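Local coordinates for protein saframycin Mx1 synthetase B (Legionella pneumophila subsp. pneumophila, PDB 3KXW) that probably acts as a fatty acid AMP ligase, a member of the ANL superfamily of AMP-binding enzymes, at residues F203-L215 against W252-S266. Numbering follows the deposited sequence.
Sequences FHMNDETIIFSWL and WLKHITKYKATISGS. With 1ZZ (5'-O-[(S)-(dodecanoyloxy)(hydroxy)phosphoryl]adenosine), chain B.
Trp214 drives the edge of its indole into the face of Trp252, the planes at 84° and NE1 3.3 Å from CD2 of Trp252. The sterically tight setting of Trp214 CG between its own N and carbonyl carbon (chi1 54°) turns the indole toward helix 250-259. In its own ring plane, Trp252 NE1 donates to Ser264 OG at 2.8 Å, and that hydroxyl in turn donates to Phe212 O from above the carbonyl plane, so one serine links helix and both strands. Phe212, with CG anti to N (chi1 -175°), packs on the helix, CE1 lying 3.4 Å from His255 CB. Beside this dense aromatic cluster Phe212 N bonds to Ile263 O (3.0 Å), whereas beyond the strands' single bridge waters link Phe212 O to Gly265 N and Trp214 N to Gly265 O. Ile210 O accepts from both Thr262 N (2.9 Å) and Ile263 N (3.2 Å). By contrast, at the solvent-facing edge a water spans Glu208 O and Lys260 O. A second buried patch sets Ile263 CD1 against Met205 CE (3.8 Å), which with Phe203 borders the far tail, C1 and C3, of 5'-O-[(S)-(dodecanoyloxy)(hydroxy)phosphoryl]adenosine. The contact thus joins two beta-sheets of the AMP-binding domain of the ANL fold, beside the pocket holding the ligand's tail.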
loop_
_atom_site.group_PDB
_atom_site.type_symbol
_atom_site.label_atom_id
_atom_site.label_comp_id
_atom_site.label_asym_id
_atom_site.label_seq_id
_atom_site.Cartn_x
_atom_site.Cartn_y
_atom_site.Cartn_z
ATOM N N PHE A 203 -12.275 2.215 13.254
ATOM C CA PHE A 203 -12.614 3.370 12.414
ATOM C C PHE A 203 -14.024 3.923 12.683
ATOM O O PHE A 203 -14.484 4.812 11.980
ATOM C CB PHE A 203 -12.445 3.058 10.907
ATOM C CG PHE A 203 -11.010 3.162 10.423
ATOM C CD1 PHE A 203 -10.027 2.298 10.915
ATOM C CD2 PHE A 203 -10.647 4.120 9.481
ATOM C CE1 PHE A 203 -8.683 2.399 10.490
ATOM C CE2 PHE A 203 -9.307 4.219 9.040
ATOM C CZ PHE A 203 -8.342 3.352 9.552
ATOM N N HIS A 204 -14.706 3.387 13.692
ATOM C CA HIS A 204 -16.049 3.855 14.034
ATOM C C HIS A 204 -16.972 3.890 12.818
ATOM O O HIS A 204 -17.711 4.853 12.624
ATOM C CB HIS A 204 -15.988 5.251 14.658
ATOM C CG HIS A 204 -15.467 5.282 16.065
ATOM N ND1 HIS A 204 -14.552 4.375 16.551
ATOM C CD2 HIS A 204 -15.708 6.144 17.083
ATOM C CE1 HIS A 204 -14.269 4.656 17.812
ATOM N NE2 HIS A 204 -14.954 5.732 18.157
HETATM N N MSE A 205 -16.925 2.848 11.992
HETATM C CA MSE A 205 -17.781 2.777 10.811
HETATM C C MSE A 205 -19.228 2.572 11.218
HETATM O O MSE A 205 -19.500 1.980 12.252
HETATM C CB MSE A 205 -17.340 1.624 9.908
HETATM C CG MSE A 205 -15.932 1.828 9.411
HETATM SE SE MSE A 205 -15.470 0.709 7.889
HETATM C CE MSE A 205 -13.613 1.262 7.780
ATOM N N ASN A 206 -20.134 3.058 10.392
ATOM C CA ASN A 206 -21.565 2.932 10.653
ATOM C C ASN A 206 -22.258 3.010 9.311
ATOM O O ASN A 206 -21.592 2.928 8.274
ATOM C CB ASN A 206 -22.061 4.017 11.625
ATOM C CG ASN A 206 -21.814 5.436 11.120
ATOM O OD1 ASN A 206 -22.021 5.748 9.956
ATOM N ND2 ASN A 206 -21.389 6.311 12.023
ATOM N N ASP A 207 -23.575 3.174 9.290
ATOM C CA ASP A 207 -24.258 3.108 7.998
ATOM C C ASP A 207 -24.375 4.467 7.292
ATOM O O ASP A 207 -25.040 4.604 6.268
ATOM C CB ASP A 207 -25.595 2.345 8.108
ATOM C CG ASP A 207 -26.540 2.985 9.072
ATOM O OD1 ASP A 207 -26.372 4.203 9.283
ATOM O OD2 ASP A 207 -27.439 2.292 9.619
ATOM N N GLU A 208 -23.695 5.473 7.821
ATOM C CA GLU A 208 -23.445 6.677 7.046
ATOM C C GLU A 208 -22.095 6.548 6.301
ATOM O O GLU A 208 -21.798 7.322 5.387
ATOM C CB GLU A 208 -23.420 7.875 7.983
ATOM C CG GLU A 208 -23.566 9.214 7.313
ATOM C CD GLU A 208 -23.612 10.346 8.332
ATOM O OE1 GLU A 208 -24.260 10.173 9.409
ATOM O OE2 GLU A 208 -22.992 11.395 8.060
ATOM N N THR A 209 -21.291 5.565 6.690
ATOM C CA THR A 209 -19.903 5.506 6.210
ATOM C C THR A 209 -19.837 5.311 4.705
ATOM O O THR A 209 -20.555 4.474 4.149
ATOM C CB THR A 209 -19.123 4.358 6.882
ATOM O OG1 THR A 209 -19.068 4.576 8.302
ATOM C CG2 THR A 209 -17.707 4.261 6.308
ATOM N N ILE A 210 -18.984 6.083 4.038
ATOM C CA ILE A 210 -18.688 5.844 2.635
ATOM C C ILE A 210 -17.172 5.887 2.453
ATOM O O ILE A 210 -16.513 6.833 2.849
ATOM C CB ILE A 210 -19.375 6.878 1.733
ATOM C CG1 ILE A 210 -20.904 6.705 1.845
ATOM C CG2 ILE A 210 -18.914 6.733 0.277
ATOM C CD1 ILE A 210 -21.686 7.647 0.961
ATOM N N ILE A 211 -16.606 4.846 1.868
ATOM C CA ILE A 211 -15.166 4.859 1.702
ATOM C C ILE A 211 -14.789 5.251 0.286
ATOM O O ILE A 211 -15.372 4.749 -0.677
ATOM C CB ILE A 211 -14.566 3.484 2.055
ATOM C CG1 ILE A 211 -14.858 3.147 3.529
ATOM C CG2 ILE A 211 -13.075 3.445 1.717
ATOM C CD1 ILE A 211 -14.390 1.738 3.948
ATOM N N PHE A 212 -13.827 6.151 0.140
ATOM C CA PHE A 212 -13.266 6.391 -1.187
ATOM C C PHE A 212 -11.823 5.890 -1.219
ATOM O O PHE A 212 -11.091 6.053 -0.244
ATOM C CB PHE A 212 -13.321 7.865 -1.604
ATOM C CG PHE A 212 -12.856 8.071 -2.995
ATOM C CD1 PHE A 212 -13.757 7.965 -4.054
ATOM C CD2 PHE A 212 -11.498 8.212 -3.281
ATOM C CE1 PHE A 212 -13.313 8.080 -5.362
ATOM C CE2 PHE A 212 -11.064 8.316 -4.584
ATOM C CZ PHE A 212 -11.971 8.247 -5.636
ATOM N N SER A 213 -11.416 5.277 -2.318
ATOM C CA SER A 213 -10.034 4.851 -2.421
ATOM C C SER A 213 -9.482 4.932 -3.823
ATOM O O SER A 213 -10.140 4.511 -4.762
ATOM C CB SER A 213 -9.894 3.427 -1.906
ATOM O OG SER A 213 -8.534 3.015 -1.915
ATOM N N TRP A 214 -8.271 5.465 -3.965
ATOM C CA TRP A 214 -7.513 5.285 -5.217
ATOM C C TRP A 214 -6.365 4.298 -5.017
ATOM O O TRP A 214 -5.570 4.090 -5.934
ATOM C CB TRP A 214 -6.929 6.615 -5.740
ATOM C CG TRP A 214 -6.085 7.340 -4.699
ATOM C CD1 TRP A 214 -6.505 8.332 -3.872
ATOM C CD2 TRP A 214 -4.699 7.118 -4.389
ATOM N NE1 TRP A 214 -5.474 8.741 -3.050
ATOM C CE2 TRP A 214 -4.355 8.009 -3.351
ATOM C CE3 TRP A 214 -3.718 6.257 -4.887
ATOM C CZ2 TRP A 214 -3.083 8.057 -2.790
ATOM C CZ3 TRP A 214 -2.436 6.313 -4.337
ATOM C CH2 TRP A 214 -2.131 7.203 -3.293
ATOM N N LEU A 215 -6.276 3.707 -3.828
ATOM C CA LEU A 215 -5.097 2.906 -3.443
ATOM C C LEU A 215 -4.925 1.628 -4.242
ATOM O O LEU A 215 -5.894 1.001 -4.640
ATOM C CB LEU A 215 -5.120 2.578 -1.948
ATOM C CG LEU A 215 -5.150 3.744 -0.956
ATOM C CD1 LEU A 215 -5.220 3.212 0.484
ATOM C CD2 LEU A 215 -3.950 4.713 -1.148
ATOM N N TRP A 252 -9.038 13.106 -6.493
ATOM C CA TRP A 252 -9.292 12.482 -5.189
ATOM C C TRP A 252 -10.240 13.340 -4.344
ATOM O O TRP A 252 -11.203 12.844 -3.756
ATOM C CB TRP A 252 -7.978 12.301 -4.435
ATOM C CG TRP A 252 -8.056 11.540 -3.115
ATOM C CD1 TRP A 252 -9.057 10.722 -2.684
ATOM C CD2 TRP A 252 -7.036 11.492 -2.112
ATOM N NE1 TRP A 252 -8.734 10.182 -1.455
ATOM C CE2 TRP A 252 -7.491 10.630 -1.089
ATOM C CE3 TRP A 252 -5.770 12.083 -1.989
ATOM C CZ2 TRP A 252 -6.732 10.354 0.060
ATOM C CZ3 TRP A 252 -5.016 11.822 -0.831
ATOM C CH2 TRP A 252 -5.503 10.957 0.177
ATOM N N LEU A 253 -9.946 14.626 -4.271
ATOM C CA LEU A 253 -10.705 15.532 -3.408
ATOM C C LEU A 253 -12.048 15.901 -4.043
ATOM O O LEU A 253 -13.048 16.066 -3.342
ATOM C CB LEU A 253 -9.871 16.771 -3.055
ATOM C CG LEU A 253 -8.440 16.471 -2.593
ATOM C CD1 LEU A 253 -7.742 17.792 -2.260
ATOM C CD2 LEU A 253 -8.384 15.532 -1.380
ATOM N N LYS A 254 -12.079 16.011 -5.368
ATOM C CA LYS A 254 -13.355 16.154 -6.088
ATOM C C LYS A 254 -14.310 14.983 -5.839
ATOM O O LYS A 254 -15.512 15.181 -5.579
ATOM C CB LYS A 254 -13.140 16.294 -7.592
ATOM C CG LYS A 254 -12.726 17.678 -8.026
ATOM C CD LYS A 254 -12.832 17.778 -9.562
ATOM C CE LYS A 254 -12.514 19.179 -10.076
ATOM N NZ LYS A 254 -12.570 19.251 -11.576
ATOM N N HIS A 255 -13.801 13.763 -5.925
ATOM C CA HIS A 255 -14.673 12.612 -5.662
ATOM C C HIS A 255 -15.117 12.523 -4.211
ATOM O O HIS A 255 -16.261 12.160 -3.946
ATOM C CB HIS A 255 -14.038 11.302 -6.122
ATOM C CG HIS A 255 -13.956 11.196 -7.607
ATOM N ND1 HIS A 255 -12.924 10.568 -8.265
ATOM C CD2 HIS A 255 -14.778 11.679 -8.567
ATOM C CE1 HIS A 255 -13.126 10.644 -9.569
ATOM N NE2 HIS A 255 -14.244 11.309 -9.777
ATOM N N ILE A 256 -14.223 12.843 -3.278
ATOM C CA ILE A 256 -14.592 12.836 -1.877
ATOM C C ILE A 256 -15.751 13.799 -1.709
ATOM O O ILE A 256 -16.714 13.530 -0.967
ATOM C CB ILE A 256 -13.400 13.237 -0.967
ATOM C CG1 ILE A 256 -12.418 12.043 -0.833
ATOM C CG2 ILE A 256 -13.892 13.722 0.393
ATOM C CD1 ILE A 256 -11.085 12.393 -0.080
ATOM N N THR A 257 -15.650 14.920 -2.418
ATOM C CA THR A 257 -16.660 15.964 -2.367
ATOM C C THR A 257 -17.995 15.465 -2.932
ATOM O O THR A 257 -19.039 15.567 -2.272
ATOM C CB THR A 257 -16.210 17.204 -3.173
ATOM O OG1 THR A 257 -15.080 17.821 -2.527
ATOM C CG2 THR A 257 -17.371 18.219 -3.273
ATOM N N LYS A 258 -17.943 14.953 -4.158
ATOM C CA LYS A 258 -19.126 14.498 -4.880
ATOM C C LYS A 258 -19.864 13.384 -4.149
ATOM O O LYS A 258 -21.076 13.433 -4.018
ATOM C CB LYS A 258 -18.750 14.026 -6.278
ATOM C CG LYS A 258 -19.943 13.615 -7.154
ATOM C CD LYS A 258 -19.485 13.270 -8.568
ATOM C CE LYS A 258 -20.624 12.700 -9.397
ATOM N NZ LYS A 258 -20.206 12.553 -10.815
ATOM N N TYR A 259 -19.115 12.410 -3.640
ATOM C CA TYR A 259 -19.703 11.202 -3.074
ATOM C C TYR A 259 -19.878 11.268 -1.560
ATOM O O TYR A 259 -20.301 10.294 -0.935
ATOM C CB TYR A 259 -18.867 9.976 -3.491
ATOM C CG TYR A 259 -18.992 9.693 -4.977
ATOM C CD1 TYR A 259 -20.074 8.981 -5.475
ATOM C CD2 TYR A 259 -18.056 10.172 -5.880
ATOM C CE1 TYR A 259 -20.208 8.737 -6.839
ATOM C CE2 TYR A 259 -18.188 9.939 -7.256
ATOM C CZ TYR A 259 -19.278 9.224 -7.720
ATOM O OH TYR A 259 -19.421 8.961 -9.073
ATOM N N LYS A 260 -19.558 12.424 -0.982
ATOM C CA LYS A 260 -19.582 12.604 0.464
ATOM C C LYS A 260 -18.906 11.450 1.177
ATOM O O LYS A 260 -19.447 10.885 2.116
ATOM C CB LYS A 260 -21.016 12.794 0.972
ATOM C CG LYS A 260 -21.513 14.194 0.722
ATOM C CD LYS A 260 -23.008 14.267 0.746
ATOM C CE LYS A 260 -23.446 15.690 0.466
ATOM N NZ LYS A 260 -23.201 16.493 1.688
ATOM N N ALA A 261 -17.703 11.113 0.737
ATOM C CA ALA A 261 -16.953 10.070 1.407
ATOM C C ALA A 261 -16.607 10.513 2.816
ATOM O O ALA A 261 -16.335 11.702 3.076
ATOM C CB ALA A 261 -15.656 9.716 0.602
ATOM N N THR A 262 -16.617 9.558 3.736
ATOM C CA THR A 262 -16.343 9.841 5.137
ATOM C C THR A 262 -14.968 9.311 5.554
ATOM O O THR A 262 -14.312 9.849 6.471
ATOM C CB THR A 262 -17.455 9.243 6.077
ATOM O OG1 THR A 262 -17.420 7.815 6.035
ATOM C CG2 THR A 262 -18.842 9.691 5.622
ATOM N N ILE A 263 -14.543 8.244 4.891
ATOM C CA ILE A 263 -13.237 7.653 5.165
ATOM C C ILE A 263 -12.442 7.519 3.875
ATOM O O ILE A 263 -12.950 7.007 2.898
ATOM C CB ILE A 263 -13.391 6.268 5.796
ATOM C CG1 ILE A 263 -14.244 6.370 7.069
ATOM C CG2 ILE A 263 -12.027 5.694 6.140
ATOM C CD1 ILE A 263 -14.412 5.001 7.767
ATOM N N SER A 264 -11.222 8.041 3.864
ATOM C CA SER A 264 -10.339 7.877 2.712
ATOM C C SER A 264 -8.956 8.143 3.239
ATOM O O SER A 264 -8.791 8.851 4.238
ATOM C CB SER A 264 -10.731 8.860 1.586
ATOM O OG SER A 264 -10.097 8.570 0.357
ATOM N N GLY A 265 -7.941 7.520 2.644
ATOM C CA GLY A 265 -6.591 7.782 3.107
ATOM C C GLY A 265 -5.533 7.173 2.201
ATOM O O GLY A 265 -5.842 6.743 1.104
ATOM N N SER A 266 -4.296 7.109 2.691
ATOM C CA SER A 266 -3.153 6.822 1.834
ATOM C C SER A 266 -1.883 6.812 2.663
ATOM O O SER A 266 -1.894 7.195 3.826
ATOM C CB SER A 266 -3.006 7.942 0.792
ATOM O OG SER A 266 -2.727 9.196 1.433
HETATM P P 1ZZ B . 3.131 -3.575 4.137
HETATM C C1 1ZZ B . -10.449 1.589 5.849
HETATM N N1 1ZZ B . 4.786 1.236 8.064
HETATM O O1 1ZZ B . 1.801 -0.714 4.951
HETATM C C2 1ZZ B . -8.932 1.815 5.806
HETATM N N2 1ZZ B . 2.788 1.923 8.798
HETATM O O2 1ZZ B . 1.621 -3.020 4.560
HETATM C C3 1ZZ B . -8.216 1.146 6.986
HETATM N N3 1ZZ B . 6.246 3.054 9.263
HETATM O O3 1ZZ B . 3.243 -4.968 4.518
HETATM C C4 1ZZ B . -6.714 1.003 6.702
HETATM N N4 1ZZ B . 4.878 4.595 10.513
HETATM O O4 1ZZ B . 3.293 -3.402 2.540
HETATM C C5 1ZZ B . -5.884 0.765 7.975
HETATM N N5 1ZZ B . 2.559 4.441 10.747
HETATM O O5 1ZZ B . 4.331 -2.666 4.852
HETATM C C6 1ZZ B . -4.399 0.765 7.588
HETATM O O6 1ZZ B . 5.288 -0.387 6.255
HETATM C C7 1ZZ B . -3.264 0.709 8.641
HETATM O O7 1ZZ B . 7.536 -0.614 8.090
HETATM C C8 1ZZ B . -1.799 0.855 8.185
HETATM O O8 1ZZ B . 6.394 -2.781 8.453
HETATM C C9 1ZZ B . -1.289 -0.507 7.689
HETATM C C10 1ZZ B . -0.192 -0.419 6.601
HETATM C C11 1ZZ B . 0.017 -1.842 6.008
HETATM C C12 1ZZ B . 1.464 -1.951 5.491
HETATM C C13 1ZZ B . 4.356 -2.462 6.248
HETATM C C14 1ZZ B . 5.435 -1.639 6.589
HETATM C C15 1ZZ B . 5.759 -1.650 8.127
HETATM C C16 1ZZ B . 6.451 -0.544 8.333
HETATM C C17 1ZZ B . 5.721 0.380 7.486
HETATM C C18 1ZZ B . 3.347 1.029 8.072
HETATM C C19 1ZZ B . 3.876 2.822 9.288
HETATM C C20 1ZZ B . 5.033 2.378 8.893
HETATM C C21 1ZZ B . 6.184 4.138 9.999
HETATM C C22 1ZZ B . 3.830 4.022 10.212
HETATM O O HOH W 1 -21.720 10.210 3.803
HETATM O O HOH W 2 -17.455 6.995 8.583
HETATM O O HOH W 3 -8.774 5.303 0.908
HETATM O O HOH W 4 -7.399 6.768 -1.382
#